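PDB 6FBM: gram-negative insecticidal protein from Chromobacterium piscinae, which is toxic to insects and, as a member of the MACPF and beta-tripod families, probably acts by forming pores in target-cell membranes. Local coordinates for residues A342-S347 against S365-H370; W389-D394 against S427-P432; W393-S398 against K402-W407. One frame throughout, in Å; residues are numbered along the deposited sequence.

Contact 1 (A342-S347 against S365-H370); sequences AVFNPS and SVADGH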
loop_
_atom_site.group_PDB
_atom_site.type_symbol
_atom_site.label_atom_id
_atom_site.label_comp_id
_atom_site.label_asym_id
_atom_site.label_seq_id
_atom_site.Cartn_x
_atom_site.Cartn_y
_atom_site.Cartn_z
ATOM N N ALA A 342 -31.359 52.272 -62.175
ATOM C CA ALA A 342 -32.083 51.533 -61.176
ATOM C C ALA A 342 -31.104 50.521 -60.547
ATOM O O ALA A 342 -30.189 49.996 -61.220
ATOM C CB ALA A 342 -33.276 50.847 -61.785
ATOM N N VAL A 343 -31.300 50.289 -59.247
ATOM C CA VAL A 343 -30.487 49.358 -58.509
ATOM C C VAL A 343 -31.366 48.373 -57.796
ATOM O O VAL A 343 -32.518 48.650 -57.473
ATOM C CB VAL A 343 -29.553 50.046 -57.502
ATOM C CG1 VAL A 343 -28.492 50.857 -58.239
ATOM C CG2 VAL A 343 -30.331 50.911 -56.503
ATOM N N PHE A 344 -30.809 47.198 -57.573
ATOM C CA PHE A 344 -31.552 46.089 -57.021
ATOM C C PHE A 344 -30.688 45.376 -55.981
ATOM O O PHE A 344 -29.513 45.113 -56.235
ATOM C CB PHE A 344 -31.995 45.116 -58.143
ATOM C CG PHE A 344 -32.973 45.707 -59.121
ATOM C CD1 PHE A 344 -32.556 46.610 -60.107
ATOM C CD2 PHE A 344 -34.302 45.349 -59.081
ATOM C CE1 PHE A 344 -33.448 47.159 -60.993
ATOM C CE2 PHE A 344 -35.216 45.881 -59.988
ATOM C CZ PHE A 344 -34.789 46.793 -60.949
ATOM N N ASN A 345 -31.284 45.100 -54.825
ATOM C CA ASN A 345 -30.707 44.246 -53.811
ATOM C C ASN A 345 -31.184 42.810 -53.983
ATOM O O ASN A 345 -32.338 42.588 -54.315
ATOM C CB ASN A 345 -31.133 44.695 -52.419
ATOM C CG ASN A 345 -30.602 46.039 -52.056
ATOM O OD1 ASN A 345 -29.657 46.525 -52.650
ATOM N ND2 ASN A 345 -31.220 46.649 -51.083
ATOM N N PRO A 346 -30.294 41.839 -53.722
ATOM C CA PRO A 346 -30.720 40.460 -53.636
ATOM C C PRO A 346 -31.307 40.192 -52.265
ATOM O O PRO A 346 -30.830 40.741 -51.278
ATOM C CB PRO A 346 -29.422 39.682 -53.807
ATOM C CG PRO A 346 -28.379 40.575 -53.233
ATOM C CD PRO A 346 -28.856 41.987 -53.431
ATOM N N SER A 347 -32.357 39.389 -52.214
ATOM C CA SER A 347 -32.949 39.013 -50.941
ATOM C C SER A 347 -32.086 37.967 -50.332
ATOM O O SER A 347 -31.646 37.055 -51.025
ATOM C CB SER A 347 -34.393 38.518 -51.094
ATOM O OG SER A 347 -35.257 39.600 -51.382
ATOM N N SER A 365 -38.978 47.938 -63.354
ATOM C CA SER A 365 -39.349 47.331 -62.060
ATOM C C SER A 365 -38.617 46.023 -61.747
ATOM O O SER A 365 -38.647 45.568 -60.620
ATOM C CB SER A 365 -40.846 47.078 -62.013
ATOM O OG SER A 365 -41.511 48.266 -61.646
ATOM N N VAL A 366 -38.008 45.436 -62.785
ATOM C CA VAL A 366 -37.421 44.104 -62.786
ATOM C C VAL A 366 -35.922 44.244 -63.079
ATOM O O VAL A 366 -35.522 45.039 -63.953
ATOM C CB VAL A 366 -38.041 43.273 -63.921
ATOM C CG1 VAL A 366 -37.473 41.854 -63.954
ATOM C CG2 VAL A 366 -39.554 43.232 -63.775
ATOM N N ALA A 367 -35.105 43.462 -62.381
ATOM C CA ALA A 367 -33.666 43.454 -62.614
ATOM C C ALA A 367 -33.318 42.755 -63.926
ATOM O O ALA A 367 -33.870 41.688 -64.226
ATOM C CB ALA A 367 -32.957 42.763 -61.448
ATOM N N ASP A 368 -32.384 43.339 -64.671
ATOM C CA ASP A 368 -31.814 42.724 -65.885
ATOM C C ASP A 368 -30.930 41.522 -65.581
ATOM O O ASP A 368 -30.739 40.677 -66.448
ATOM C CB ASP A 368 -30.981 43.738 -66.700
ATOM C CG ASP A 368 -31.828 44.894 -67.258
ATOM O OD1 ASP A 368 -33.081 44.780 -67.290
ATOM O OD2 ASP A 368 -31.246 45.926 -67.652
ATOM N N GLY A 369 -30.380 41.446 -64.372
ATOM C CA GLY A 369 -29.573 40.321 -63.945
ATOM C C GLY A 369 -29.703 40.056 -62.453
ATOM O O GLY A 369 -30.614 40.564 -61.772
ATOM N N HIS A 370 -28.753 39.287 -61.938
ATOM C CA HIS A 370 -28.721 38.896 -60.551
ATOM C C HIS A 370 -27.376 39.251 -59.929
ATOM O O HIS A 370 -26.340 39.120 -60.555
ATOM C CB HIS A 370 -28.991 37.395 -60.431
ATOM C CG HIS A 370 -30.377 37.016 -60.836
ATOM N ND1 HIS A 370 -31.421 36.970 -59.942
ATOM C CD2 HIS A 370 -30.884 36.665 -62.040
ATOM C CE1 HIS A 370 -32.520 36.599 -60.581
ATOM N NE2 HIS A 370 -32.218 36.409 -61.851
#
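Phe-344, on strand 342-346, meets the loop 365-370 with its benzyl ring, and Ala-367 lies across that ring. Ahead of it, Ala-342 pairs through its backbone with Gln-360 on strand 358-360, and Val-343 pairs with Ala-329 and Gly-330 on strand 326-331. Residues 342-346 therefore form the middle strand of a three-stranded antiparallel sheet.

At Phe-344 the side chain points toward the loop. CG stands anti to the carbonyl carbon (chi1 -65°), which lays one ring face under Ala-367. The methyl group makes a CH-pi contact: Ala-367 CB sits 3.9 Å from the centroid of the Phe-344 ring, only 18° off its normal. Toward the outer end of the ring the loop backbone takes over. Phe-344 CE2 comes within 3.4 Å of Ala-367 N, on the face, and within 3.5 Å of Ser-365 O, which lies near the ring plane at the edge. Phe-344 CZ approaches Val-366 C obliquely at 3.5 Å. No hydrogen bond joins the two segments; the loop is instead gripped from strand 358-360, where the side-chain amide of Gln-360 bonds to both Val-366 O and Asp-368 N and so holds the backbone around Ala-367.

Farther along, Asn-345 OD1 accepts a hydrogen bond from Gln-357, and Pro-346 packs on Pro-324. In this small antiparallel sheet the ring of the central strand's Phe-344 is covered on one face by the loop from strand 358-360 to strand 373-376 of a separate mixed sheet, consistent with the multi-sheet build of a beta-tripod domain.

Contact 2 (W389-D394 against S427-P432); sequences WQRVWD and SGYNPP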
loop_
_atom_site.group_PDB
_atom_site.type_symbol
_atom_site.label_atom_id
_atom_site.label_comp_id
_atom_site.label_asym_id
_atom_site.label_seq_id
_atom_site.Cartn_x
_atom_site.Cartn_y
_atom_site.Cartn_z
ATOM N N TRP A 389 -20.012 52.940 -43.626
ATOM C CA TRP A 389 -20.204 53.324 -44.992
ATOM C C TRP A 389 -19.741 54.759 -45.239
ATOM O O TRP A 389 -20.027 55.647 -44.445
ATOM C CB TRP A 389 -21.677 53.194 -45.339
ATOM C CG TRP A 389 -22.222 51.818 -45.249
ATOM C CD1 TRP A 389 -22.711 51.218 -44.141
ATOM C CD2 TRP A 389 -22.381 50.881 -46.316
ATOM N NE1 TRP A 389 -23.158 49.959 -44.441
ATOM C CE2 TRP A 389 -22.969 49.723 -45.769
ATOM C CE3 TRP A 389 -22.056 50.891 -47.677
ATOM C CZ2 TRP A 389 -23.249 48.603 -46.523
ATOM C CZ3 TRP A 389 -22.346 49.764 -48.445
ATOM C CH2 TRP A 389 -22.943 48.647 -47.869
ATOM N N GLN A 390 -19.040 54.963 -46.348
ATOM C CA GLN A 390 -18.652 56.289 -46.801
ATOM C C GLN A 390 -19.159 56.592 -48.209
ATOM O O GLN A 390 -19.484 55.686 -48.976
ATOM C CB GLN A 390 -17.126 56.429 -46.757
ATOM C CG GLN A 390 -16.331 55.833 -47.915
ATOM C CD GLN A 390 -14.863 55.732 -47.632
ATOM O OE1 GLN A 390 -14.341 56.454 -46.766
ATOM N NE2 GLN A 390 -14.178 54.823 -48.347
ATOM N N ARG A 391 -19.189 57.877 -48.532
ATOM C CA ARG A 391 -19.727 58.344 -49.785
ATOM C C ARG A 391 -18.668 58.442 -50.858
ATOM O O ARG A 391 -17.678 59.117 -50.692
ATOM C CB ARG A 391 -20.381 59.695 -49.629
ATOM C CG ARG A 391 -21.693 59.656 -48.903
ATOM C CD ARG A 391 -22.612 60.805 -49.342
ATOM N NE ARG A 391 -23.280 61.422 -48.204
ATOM C CZ ARG A 391 -22.709 62.279 -47.363
ATOM N NH1 ARG A 391 -21.436 62.633 -47.494
ATOM N NH2 ARG A 391 -23.409 62.773 -46.353
ATOM N N VAL A 392 -18.910 57.757 -51.964
ATOM C CA VAL A 392 -18.119 57.937 -53.141
ATOM C C VAL A 392 -18.588 59.243 -53.806
ATOM O O VAL A 392 -17.780 59.958 -54.396
ATOM C CB VAL A 392 -18.275 56.736 -54.103
ATOM C CG1 VAL A 392 -17.427 56.917 -55.357
ATOM C CG2 VAL A 392 -17.833 55.477 -53.427
ATOM N N TRP A 393 -19.891 59.524 -53.691
ATOM C CA TRP A 393 -20.532 60.609 -54.421
ATOM C C TRP A 393 -21.889 60.924 -53.832
ATOM O O TRP A 393 -22.573 60.034 -53.351
ATOM C CB TRP A 393 -20.736 60.175 -55.869
ATOM C CG TRP A 393 -21.591 61.073 -56.702
ATOM C CD1 TRP A 393 -21.184 62.168 -57.409
ATOM C CD2 TRP A 393 -23.005 60.954 -56.928
ATOM N NE1 TRP A 393 -22.254 62.744 -58.053
ATOM C CE2 TRP A 393 -23.384 62.021 -57.778
ATOM C CE3 TRP A 393 -23.983 60.064 -56.494
ATOM C CZ2 TRP A 393 -24.698 62.212 -58.196
ATOM C CZ3 TRP A 393 -25.288 60.259 -56.910
ATOM C CH2 TRP A 393 -25.633 61.321 -57.751
ATOM N N ASP A 394 -22.267 62.198 -53.908
ATOM C CA ASP A 394 -23.651 62.624 -53.709
ATOM C C ASP A 394 -24.037 63.723 -54.702
ATOM O O ASP A 394 -23.181 64.212 -55.430
ATOM C CB ASP A 394 -23.889 63.053 -52.245
ATOM C CG ASP A 394 -22.894 64.067 -51.753
ATOM O OD1 ASP A 394 -22.986 65.234 -52.130
ATOM O OD2 ASP A 394 -22.021 63.702 -50.966
ATOM N N SER A 427 -34.651 61.355 -48.603
ATOM C CA SER A 427 -34.807 62.583 -47.830
ATOM C C SER A 427 -33.644 62.669 -46.833
ATOM O O SER A 427 -33.683 62.069 -45.746
ATOM C CB SER A 427 -36.167 62.583 -47.110
ATOM O OG SER A 427 -36.298 63.707 -46.239
ATOM N N GLY A 428 -32.605 63.420 -47.213
ATOM C CA GLY A 428 -31.320 63.421 -46.496
ATOM C C GLY A 428 -30.447 62.296 -47.036
ATOM O O GLY A 428 -30.954 61.308 -47.599
ATOM N N TYR A 429 -29.127 62.433 -46.884
ATOM C CA TYR A 429 -28.187 61.390 -47.330
ATOM C C TYR A 429 -28.183 60.216 -46.352
ATOM O O TYR A 429 -27.253 60.045 -45.561
ATOM C CB TYR A 429 -26.774 61.962 -47.512
ATOM C CG TYR A 429 -26.714 63.025 -48.583
ATOM C CD1 TYR A 429 -26.968 62.695 -49.908
ATOM C CD2 TYR A 429 -26.409 64.364 -48.282
ATOM C CE1 TYR A 429 -26.929 63.661 -50.915
ATOM C CE2 TYR A 429 -26.343 65.331 -49.288
ATOM C CZ TYR A 429 -26.620 64.970 -50.609
ATOM O OH TYR A 429 -26.602 65.873 -51.647
ATOM N N ASN A 430 -29.223 59.392 -46.443
ATOM C CA ASN A 430 -29.385 58.239 -45.573
ATOM C C ASN A 430 -28.448 57.159 -46.046
ATOM O O ASN A 430 -28.430 56.844 -47.243
ATOM C CB ASN A 430 -30.812 57.714 -45.637
ATOM C CG ASN A 430 -31.800 58.729 -45.166
ATOM O OD1 ASN A 430 -31.506 59.508 -44.237
ATOM N ND2 ASN A 430 -32.962 58.770 -45.812
ATOM N N PRO A 431 -27.655 56.597 -45.122
ATOM C CA PRO A 431 -26.711 55.582 -45.500
ATOM C C PRO A 431 -27.437 54.259 -45.706
ATOM O O PRO A 431 -28.566 54.109 -45.228
ATOM C CB PRO A 431 -25.801 55.502 -44.296
ATOM C CG PRO A 431 -26.688 55.832 -43.136
ATOM C CD PRO A 431 -27.668 56.831 -43.665
ATOM N N PRO A 432 -26.811 53.308 -46.430
ATOM C CA PRO A 432 -27.398 51.999 -46.626
ATOM C C PRO A 432 -27.763 51.323 -45.307
ATOM O O PRO A 432 -27.044 51.462 -44.306
ATOM C CB PRO A 432 -26.300 51.226 -47.341
ATOM C CG PRO A 432 -25.461 52.242 -47.981
ATOM C CD PRO A 432 -25.511 53.434 -47.101
#
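An inverse gamma turn centred on Tyr-429 lays the tyrosine against Arg-391 and Asp-394, which flank a classic beta bulge where Val-392 and Trp-393 both face Cys-406. The turn is closed by Asn-430 N bonding to Gly-428 O at 2.8 Å. It belongs to the loop that leaves strand 421-426, and this loop runs alongside strands 388-391 and 393-394, touching residues before and after the corner at Val-392. The touching parts run in broadly opposing directions, 140° apart.

At one end of the contact Pro-432 rests on the indole of Trp-389. Pro-432 CG lies 3.9 Å from the centroid of the six-membered ring of Trp-389, over its face, in a CH-pi contact, while the proline CB reaches back toward the ring fusion. Tyr-437 meets the same tryptophan edge-to-face.

At the other end two polar side chains reach Tyr-429 by their carbon or planar parts, with no hydrogen bond across the segments. Arg-391 crosses the tyrosine at about a right angle, the guanidinium turned 70° from the ring plane. Its edge, not its face, is presented to the tyrosine methylene, with Arg-391 NE 3.6 Å from Tyr-429 CB. The guanidinium also lies near the carboxylate of Asp-394, a long ion pair in which no N-H is aimed at the oxygen. The phenol hydroxyl finds its strongest polar partner in Asp-395. With its CG between the backbone N and the carbonyl carbon (chi1 52°), Asp-394 sets its carboxyl carbon over one face of the Tyr-429 ring, and the closest touch is made by its methylene, Asp-394 CB lying 3.4 Å from Tyr-429 CE1.

Contact 3 (W393-S398 against K402-W407); sequences WDDAGS and KDYACW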
loop_
_atom_site.group_PDB
_atom_site.type_symbol
_atom_site.label_atom_id
_atom_site.label_comp_id
_atom_site.label_asym_id
_atom_site.label_seq_id
_atom_site.Cartn_x
_atom_site.Cartn_y
_atom_site.Cartn_z
ATOM N N TRP A 393 -19.891 59.524 -53.691
ATOM C CA TRP A 393 -20.532 60.609 -54.421
ATOM C C TRP A 393 -21.889 60.924 -53.832
ATOM O O TRP A 393 -22.573 60.034 -53.351
ATOM C CB TRP A 393 -20.736 60.175 -55.869
ATOM C CG TRP A 393 -21.591 61.073 -56.702
ATOM C CD1 TRP A 393 -21.184 62.168 -57.409
ATOM C CD2 TRP A 393 -23.005 60.954 -56.928
ATOM N NE1 TRP A 393 -22.254 62.744 -58.053
ATOM C CE2 TRP A 393 -23.384 62.021 -57.778
ATOM C CE3 TRP A 393 -23.983 60.064 -56.494
ATOM C CZ2 TRP A 393 -24.698 62.212 -58.196
ATOM C CZ3 TRP A 393 -25.288 60.259 -56.910
ATOM C CH2 TRP A 393 -25.633 61.321 -57.751
ATOM N N ASP A 394 -22.267 62.198 -53.908
ATOM C CA ASP A 394 -23.651 62.624 -53.709
ATOM C C ASP A 394 -24.037 63.723 -54.702
ATOM O O ASP A 394 -23.181 64.212 -55.430
ATOM C CB ASP A 394 -23.889 63.053 -52.245
ATOM C CG ASP A 394 -22.894 64.067 -51.753
ATOM O OD1 ASP A 394 -22.986 65.234 -52.130
ATOM O OD2 ASP A 394 -22.021 63.702 -50.966
ATOM N N ASP A 395 -25.329 64.098 -54.715
ATOM C CA ASP A 395 -25.887 65.097 -55.659
ATOM C C ASP A 395 -25.881 66.540 -55.136
ATOM O O ASP A 395 -26.654 67.371 -55.625
ATOM C CB ASP A 395 -27.304 64.702 -56.101
ATOM C CG ASP A 395 -28.390 65.126 -55.106
ATOM O OD1 ASP A 395 -28.202 64.944 -53.882
ATOM O OD2 ASP A 395 -29.434 65.663 -55.546
ATOM N N ALA A 396 -25.029 66.847 -54.152
ATOM C CA ALA A 396 -24.910 68.218 -53.632
ATOM C C ALA A 396 -24.555 69.143 -54.781
ATOM O O ALA A 396 -23.595 68.863 -55.529
ATOM C CB ALA A 396 -23.858 68.290 -52.532
ATOM N N GLY A 397 -25.375 70.193 -54.955
ATOM C CA GLY A 397 -25.209 71.155 -56.063
ATOM C C GLY A 397 -26.191 71.025 -57.215
ATOM O O GLY A 397 -26.387 71.974 -57.984
ATOM N N SER A 398 -26.811 69.857 -57.357
ATOM C CA SER A 398 -27.845 69.639 -58.367
ATOM C C SER A 398 -29.111 70.461 -58.116
ATOM O O SER A 398 -29.913 70.656 -59.031
ATOM C CB SER A 398 -28.237 68.170 -58.371
ATOM O OG SER A 398 -28.863 67.823 -57.133
ATOM N N LYS A 402 -34.761 66.033 -53.552
ATOM C CA LYS A 402 -34.388 64.700 -53.105
ATOM C C LYS A 402 -32.895 64.440 -53.423
ATOM O O LYS A 402 -32.264 65.113 -54.266
ATOM C CB LYS A 402 -35.324 63.633 -53.671
ATOM C CG LYS A 402 -36.799 63.912 -53.415
ATOM C CD LYS A 402 -37.766 62.788 -53.703
ATOM C CE LYS A 402 -37.876 62.335 -55.168
ATOM N NZ LYS A 402 -38.052 63.329 -56.263
ATOM N N ASP A 403 -32.327 63.502 -52.670
ATOM C CA ASP A 403 -30.895 63.218 -52.677
ATOM C C ASP A 403 -30.553 61.850 -53.281
ATOM O O ASP A 403 -31.366 60.912 -53.263
ATOM C CB ASP A 403 -30.347 63.342 -51.252
ATOM C CG ASP A 403 -30.407 64.774 -50.721
ATOM O OD1 ASP A 403 -30.017 65.721 -51.451
ATOM O OD2 ASP A 403 -30.863 64.939 -49.573
ATOM N N TYR A 404 -29.363 61.782 -53.852
ATOM C CA TYR A 404 -28.899 60.655 -54.642
ATOM C C TYR A 404 -27.445 60.471 -54.299
ATOM O O TYR A 404 -26.688 61.428 -54.380
ATOM C CB TYR A 404 -29.039 60.950 -56.139
ATOM C CG TYR A 404 -30.449 61.312 -56.502
ATOM C CD1 TYR A 404 -31.380 60.334 -56.857
ATOM C CD2 TYR A 404 -30.872 62.633 -56.454
ATOM C CE1 TYR A 404 -32.691 60.675 -57.158
ATOM C CE2 TYR A 404 -32.183 62.985 -56.741
ATOM C CZ TYR A 404 -33.082 62.015 -57.100
ATOM O OH TYR A 404 -34.369 62.365 -57.381
ATOM N N ALA A 405 -27.048 59.261 -53.911
ATOM C CA ALA A 405 -25.680 59.031 -53.453
ATOM C C ALA A 405 -25.176 57.645 -53.753
ATOM O O ALA A 405 -25.959 56.706 -53.830
ATOM C CB ALA A 405 -25.593 59.294 -51.960
ATOM N N CYS A 406 -23.861 57.533 -53.890
ATOM C CA CYS A 406 -23.194 56.256 -54.058
ATOM C C CYS A 406 -22.409 56.005 -52.780
ATOM O O CYS A 406 -21.594 56.845 -52.387
ATOM C CB CYS A 406 -22.249 56.323 -55.230
ATOM S SG CYS A 406 -21.386 54.787 -55.504
ATOM N N TRP A 407 -22.660 54.865 -52.128
ATOM C CA TRP A 407 -21.958 54.533 -50.891
ATOM C C TRP A 407 -21.043 53.323 -51.053
ATOM O O TRP A 407 -21.327 52.436 -51.859
ATOM C CB TRP A 407 -22.932 54.262 -49.774
ATOM C CG TRP A 407 -23.720 55.424 -49.330
ATOM C CD1 TRP A 407 -24.867 55.898 -49.900
ATOM C CD2 TRP A 407 -23.474 56.241 -48.190
ATOM N NE1 TRP A 407 -25.341 56.967 -49.200
ATOM C CE2 TRP A 407 -24.495 57.203 -48.142
ATOM C CE3 TRP A 407 -22.480 56.258 -47.201
ATOM C CZ2 TRP A 407 -24.558 58.178 -47.137
ATOM C CZ3 TRP A 407 -22.545 57.230 -46.206
ATOM C CH2 TRP A 407 -23.572 58.173 -46.190
#
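Backbone bonding joins Trp-393 and Cys-406 as an antiparallel hydrogen-bonded pair: Cys-406 N donates to Trp-393 O at 2.9 Å (162° at the hydrogen), while the return bond from Trp-393 N to Cys-406 O is weak. The next pair, Asp-394 with Ala-405, is non-hydrogen-bonded and close, its CA atoms 4.1 Å apart; a CA-H...O contact runs from Asp-394 CA to Tyr-404 O at 3.3 Å.

Apolar contact comes from Trp-393, whose CG, anti to the backbone N (chi1 170°), carries the six-membered ring over to the backbone of Tyr-404. The two side chains run alongside each other; Trp-393 CH2 lies 3.8 Å from Tyr-404 CB, and Trp-393 NE1 bonds to Lys-465 O.

These strands form a beta hairpin. Beyond strand 393-394 the chain enters a type II turn from Asp-395 to Ser-398, with Gly-397 at a positive phi; Asp-394 OD1 accepts from Ala-396 N in an Asx turn, using its anti lone pair.

Among the polar side chains, Asp-395 OD1 takes a weak bond from Tyr-404 N. The same oxygen lies 3.1 Å from Asp-403 OD1, a like-charge approach that might raise the proton affinity of either carboxylate. Asp-395 OD2 meets the Tyr-404 ring at its edge, 3.5 Å from Tyr-404 CD2, the carboxylate turned 82° from the ring plane.

From the N terminus, contact 1 comes first, closing a loop of 17 residues that carries strands 352-354 and 358-360, and it is complete before the other two begin. Contact 2 opens on strand 388-391; both it and contact 3 use strand 393-394 and share Trp-393 and Asp-394. Contact 3 is the short hairpin, and it sits nested inside the longer loop that contact 2 closes at 427-432. Their centres are about 7 Å apart, and Val-392 N probably bonds to Cys-406 O between them. Contact 1 lies about 20 and 21 Å from contacts 2 and 3, centre to centre, on a separate three-stranded sheet, whereas contacts 2 and 3 belong to the sheet built round strand 403-410. All fall within the Vps62-like region.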